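Long-range contact in mbDLG-3 protein (Monosiga brevicollis, PDB 6X1N), which contributes through this PDZ domain, the third of its Dlg1-type scaffold, to peptide recognition, and as a whole probably binds protein kinases: residues G18-A30 / M64-A78. Sequence-based numbering, arbitrary orientation.
Sequences GFSLLGPAKAGPA and MNGQDLALASYRQAA
Leu21, on strand 19-22, meets the first turn of helix 74-82 through its methyl CD1, which lies 3.7 Å from Tyr74 CD1 and 3.9 Å from Ala77 CB. A chi1 of 58° sets Leu21 CG between the backbone N and the carbonyl carbon, bringing the side-chain end to the helix. Tyr74, with CG anti to the backbone N (chi1 164°), lays its ring along the strand end, so that Leu21 O and Gly23 N approach the ring edge near its plane. Strand 19-22 and helical segment 74-78 run nearly antiparallel, their axes 8.5 Å apart, and flank the groove that receives C-terminal peptides in PDZ domains. A glycerol, probably from the crystallisation liquor, hydrogen-bonds to Phe19 O near Leu21, consistent with the peptide site; Leu21 also touches Val81 farther along the helix.

Beyond the strand, the loop wraps the helix start. Tyr74 N gives a straight, in-plane bond to Pro24 O (2.8 Å, 169°), while Pro24 CD rests 3.2 Å from Ala72 O. An alanine in place of Pro24 would probably leave Ala72 O without this ring packing and let the loop flex, weakening the hold on Tyr74 N. Ser73, the N-cap, accepts from Gln76 N with OG, and its CB lies 3.6 Å from Ala27 N. Gly28 N then donates to Leu71 O (2.8 Å), and methyls CD1 and CD2 of Leu71 lie against the Gly28-Pro29 peptide, CD1 near Pro29 N and CD2 near Gly28 O. Thus backbone and capping bonds fix the helix start, whereas side-chain contacts between strand and helix are apolar, Leu21 probably lining the ligand side-chain pocket as in other PDZ domains.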
loop_
_atom_site.group_PDB
_atom_site.type_symbol
_atom_site.label_atom_id
_atom_site.label_comp_id
_atom_site.label_asym_id
_atom_site.label_seq_id
_atom_site.Cartn_x
_atom_site.Cartn_y
_atom_site.Cartn_z
ATOM N N GLY A 18 -0.723 10.843 2.739
ATOM C CA GLY A 18 -1.714 11.138 1.720
ATOM C C GLY A 18 -2.336 9.959 1.003
ATOM O O GLY A 18 -2.705 10.084 -0.168
ATOM N N PHE A 19 -2.474 8.811 1.659
ATOM C CA PHE A 19 -3.155 7.697 1.014
ATOM C C PHE A 19 -3.801 6.814 2.059
ATOM O O PHE A 19 -3.400 6.798 3.225
ATOM C CB PHE A 19 -2.224 6.883 0.107
ATOM C CG PHE A 19 -1.202 6.054 0.842
ATOM C CD1 PHE A 19 0.040 6.585 1.175
ATOM C CD2 PHE A 19 -1.460 4.726 1.148
ATOM C CE1 PHE A 19 0.990 5.807 1.829
ATOM C CE2 PHE A 19 -0.516 3.940 1.802
ATOM C CZ PHE A 19 0.703 4.474 2.150
ATOM N N SER A 20 -4.815 6.082 1.620
ATOM C CA SER A 20 -5.476 5.066 2.421
ATOM C C SER A 20 -5.093 3.696 1.889
ATOM O O SER A 20 -4.894 3.526 0.681
ATOM C CB SER A 20 -6.993 5.177 2.275
ATOM O OG SER A 20 -7.451 6.487 2.593
ATOM N N LEU A 21 -5.009 2.709 2.774
ATOM C CA LEU A 21 -4.760 1.340 2.340
ATOM C C LEU A 21 -5.847 0.395 2.841
ATOM O O LEU A 21 -6.625 0.716 3.746
ATOM C CB LEU A 21 -3.348 0.847 2.708
ATOM C CG LEU A 21 -2.905 0.839 4.175
ATOM C CD1 LEU A 21 -3.527 -0.305 4.980
ATOM C CD2 LEU A 21 -1.389 0.751 4.273
ATOM N N LEU A 22 -5.878 -0.790 2.242
ATOM C CA LEU A 22 -6.790 -1.841 2.656
ATOM C C LEU A 22 -6.036 -3.158 2.697
ATOM O O LEU A 22 -4.944 -3.305 2.137
ATOM C CB LEU A 22 -8.045 -1.948 1.770
ATOM C CG LEU A 22 -7.967 -2.412 0.312
ATOM C CD1 LEU A 22 -7.661 -3.914 0.145
ATOM C CD2 LEU A 22 -9.293 -2.084 -0.361
ATOM N N GLY A 23 -6.633 -4.124 3.370
ATOM C CA GLY A 23 -6.061 -5.439 3.436
ATOM C C GLY A 23 -7.065 -6.405 4.016
ATOM O O GLY A 23 -8.204 -6.040 4.318
ATOM N N PRO A 24 -6.664 -7.662 4.177
ATOM C CA PRO A 24 -7.585 -8.674 4.698
ATOM C C PRO A 24 -7.713 -8.576 6.211
ATOM O O PRO A 24 -6.880 -7.990 6.900
ATOM C CB PRO A 24 -6.913 -9.994 4.298
ATOM C CG PRO A 24 -5.467 -9.678 4.291
ATOM C CD PRO A 24 -5.332 -8.211 3.878
ATOM N N ALA A 25 -8.792 -9.161 6.724
ATOM C CA ALA A 25 -9.006 -9.166 8.166
ATOM C C ALA A 25 -7.887 -9.902 8.899
ATOM O O ALA A 25 -7.432 -9.453 9.960
ATOM C CB ALA A 25 -10.357 -9.803 8.495
ATOM N N LYS A 26 -7.415 -11.012 8.344
ATOM C CA LYS A 26 -6.501 -11.921 9.027
ATOM C C LYS A 26 -5.207 -12.020 8.231
ATOM O O LYS A 26 -5.242 -12.179 7.006
ATOM C CB LYS A 26 -7.165 -13.306 9.136
ATOM C CG LYS A 26 -6.394 -14.385 9.891
ATOM C CD LYS A 26 -7.306 -15.572 10.257
ATOM C CE LYS A 26 -7.829 -16.313 9.024
ATOM N NZ LYS A 26 -6.790 -17.150 8.355
ATOM N N ALA A 27 -4.075 -11.924 8.921
ATOM C CA ALA A 27 -2.768 -12.103 8.310
ATOM C C ALA A 27 -2.490 -13.579 8.076
ATOM O O ALA A 27 -2.992 -14.450 8.797
ATOM C CB ALA A 27 -1.686 -11.530 9.227
ATOM N N GLY A 28 -1.650 -13.860 7.083
ATOM C CA GLY A 28 -1.196 -15.208 6.840
ATOM C C GLY A 28 -1.723 -15.774 5.538
ATOM O O GLY A 28 -2.394 -15.083 4.758
ATOM N N PRO A 29 -1.398 -17.041 5.270
ATOM C CA PRO A 29 -1.820 -17.685 4.021
ATOM C C PRO A 29 -3.321 -17.588 3.790
ATOM O O PRO A 29 -4.134 -17.652 4.720
ATOM C CB PRO A 29 -1.375 -19.138 4.218
ATOM C CG PRO A 29 -0.196 -19.033 5.130
ATOM C CD PRO A 29 -0.577 -17.942 6.098
ATOM N N ALA A 30 -3.678 -17.418 2.518
ATOM C CA ALA A 30 -5.057 -17.264 2.082
ATOM C C ALA A 30 -5.503 -18.503 1.319
ATOM O O ALA A 30 -4.736 -19.080 0.537
ATOM C CB ALA A 30 -5.205 -16.045 1.160
ATOM N N MET A 64 6.826 -2.529 2.315
ATOM C CA MET A 64 6.901 -1.191 2.873
ATOM C C MET A 64 7.995 -1.187 3.925
ATOM O O MET A 64 7.979 -2.016 4.838
ATOM C CB MET A 64 5.575 -0.803 3.528
ATOM C CG MET A 64 5.587 0.581 4.146
ATOM S SD MET A 64 4.086 0.992 5.055
ATOM C CE MET A 64 2.848 0.893 3.757
ATOM N N ASN A 65 8.945 -0.266 3.791
ATOM C CA ASN A 65 10.024 -0.122 4.767
ATOM C C ASN A 65 10.724 -1.453 5.025
ATOM O O ASN A 65 11.009 -1.822 6.164
ATOM C CB ASN A 65 9.532 0.537 6.056
ATOM C CG ASN A 65 9.229 2.005 5.865
ATOM O OD1 ASN A 65 9.585 2.579 4.839
ATOM N ND2 ASN A 65 8.586 2.620 6.841
ATOM N N GLY A 66 10.991 -2.185 3.947
ATOM C CA GLY A 66 11.685 -3.452 4.034
ATOM C C GLY A 66 10.851 -4.634 4.481
ATOM O O GLY A 66 11.387 -5.748 4.556
ATOM N N GLN A 67 9.567 -4.440 4.779
ATOM C CA GLN A 67 8.699 -5.507 5.268
ATOM C C GLN A 67 7.877 -6.065 4.114
ATOM O O GLN A 67 7.175 -5.316 3.428
ATOM C CB GLN A 67 7.777 -4.998 6.372
ATOM C CG GLN A 67 8.507 -4.260 7.482
ATOM C CD GLN A 67 9.689 -5.039 8.017
ATOM O OE1 GLN A 67 10.840 -4.609 7.889
ATOM N NE2 GLN A 67 9.416 -6.195 8.614
ATOM N N ASP A 68 7.977 -7.374 3.899
ATOM C CA ASP A 68 7.171 -8.066 2.904
ATOM C C ASP A 68 5.718 -8.076 3.371
ATOM O O ASP A 68 5.407 -8.629 4.430
ATOM C CB ASP A 68 7.709 -9.493 2.808
ATOM C CG ASP A 68 7.030 -10.325 1.736
ATOM O OD1 ASP A 68 5.922 -9.999 1.274
ATOM O OD2 ASP A 68 7.622 -11.353 1.347
ATOM N N LEU A 69 4.822 -7.480 2.584
ATOM C CA LEU A 69 3.415 -7.388 2.950
ATOM C C LEU A 69 2.523 -8.383 2.210
ATOM O O LEU A 69 1.299 -8.221 2.211
ATOM C CB LEU A 69 2.896 -5.962 2.766
ATOM C CG LEU A 69 3.588 -4.892 3.605
ATOM C CD1 LEU A 69 2.933 -3.539 3.356
ATOM C CD2 LEU A 69 3.558 -5.230 5.084
ATOM N N ALA A 70 3.097 -9.431 1.607
ATOM C CA ALA A 70 2.276 -10.349 0.822
ATOM C C ALA A 70 1.122 -10.916 1.638
ATOM O O ALA A 70 0.013 -11.095 1.116
ATOM C CB ALA A 70 3.139 -11.484 0.264
ATOM N N LEU A 71 1.369 -11.231 2.914
ATOM C CA LEU A 71 0.389 -11.904 3.757
ATOM C C LEU A 71 -0.074 -11.033 4.917
ATOM O O LEU A 71 -0.676 -11.544 5.864
ATOM C CB LEU A 71 0.943 -13.231 4.284
ATOM C CG LEU A 71 1.467 -14.248 3.264
ATOM C CD1 LEU A 71 1.956 -15.493 4.003
ATOM C CD2 LEU A 71 0.378 -14.609 2.293
ATOM N N ALA A 72 0.195 -9.732 4.868
ATOM C CA ALA A 72 -0.132 -8.863 5.987
ATOM C C ALA A 72 -1.640 -8.674 6.098
ATOM O O ALA A 72 -2.360 -8.650 5.103
ATOM C CB ALA A 72 0.552 -7.507 5.820
ATOM N N SER A 73 -2.120 -8.530 7.331
ATOM C CA SER A 73 -3.489 -8.069 7.528
ATOM C C SER A 73 -3.569 -6.554 7.324
ATOM O O SER A 73 -2.567 -5.845 7.406
ATOM C CB SER A 73 -3.946 -8.372 8.955
ATOM O OG SER A 73 -3.128 -7.668 9.866
ATOM N N TYR A 74 -4.797 -6.061 7.134
ATOM C CA TYR A 74 -5.019 -4.621 7.196
ATOM C C TYR A 74 -4.435 -4.044 8.474
ATOM O O TYR A 74 -3.680 -3.072 8.440
ATOM C CB TYR A 74 -6.510 -4.300 7.142
ATOM C CG TYR A 74 -6.722 -2.874 7.588
ATOM C CD1 TYR A 74 -6.387 -1.824 6.746
ATOM C CD2 TYR A 74 -7.184 -2.566 8.874
ATOM C CE1 TYR A 74 -6.531 -0.505 7.149
ATOM C CE2 TYR A 74 -7.318 -1.250 9.292
ATOM C CZ TYR A 74 -7.001 -0.233 8.419
ATOM O OH TYR A 74 -7.139 1.077 8.824
ATOM N N ARG A 75 -4.777 -4.639 9.617
ATOM C CA ARG A 75 -4.333 -4.081 10.889
ATOM C C ARG A 75 -2.817 -3.988 10.946
ATOM O O ARG A 75 -2.264 -2.987 11.421
ATOM C CB ARG A 75 -4.857 -4.936 12.041
ATOM C CG ARG A 75 -4.814 -4.253 13.396
ATOM C CD ARG A 75 -6.049 -3.387 13.591
ATOM N NE ARG A 75 -7.247 -4.181 13.845
ATOM C CZ ARG A 75 -8.467 -3.670 13.952
ATOM N NH1 ARG A 75 -8.657 -2.363 13.816
ATOM N NH2 ARG A 75 -9.497 -4.469 14.199
ATOM N N GLN A 76 -2.125 -5.033 10.477
ATOM C CA GLN A 76 -0.666 -5.030 10.488
ATOM C C GLN A 76 -0.103 -3.898 9.636
ATOM O O GLN A 76 0.815 -3.184 10.061
ATOM C CB GLN A 76 -0.162 -6.378 9.984
ATOM C CG GLN A 76 1.346 -6.502 9.925
ATOM C CD GLN A 76 1.783 -7.688 9.097
ATOM O OE1 GLN A 76 1.063 -8.678 8.989
ATOM N NE2 GLN A 76 2.951 -7.573 8.470
ATOM N N ALA A 77 -0.636 -3.721 8.421
ATOM C CA ALA A 77 -0.139 -2.666 7.536
ATOM C C ALA A 77 -0.442 -1.280 8.091
ATOM O O ALA A 77 0.420 -0.390 8.063
ATOM C CB ALA A 77 -0.732 -2.826 6.133
ATOM N N ALA A 78 -1.660 -1.065 8.586
ATOM C CA ALA A 78 -2.001 0.253 9.115
ATOM C C ALA A 78 -1.155 0.576 10.333
ATOM O O ALA A 78 -0.739 1.727 10.529
ATOM C CB ALA A 78 -3.488 0.313 9.456
HETATM O O HOH W 1 -6.922 -6.623 9.860
#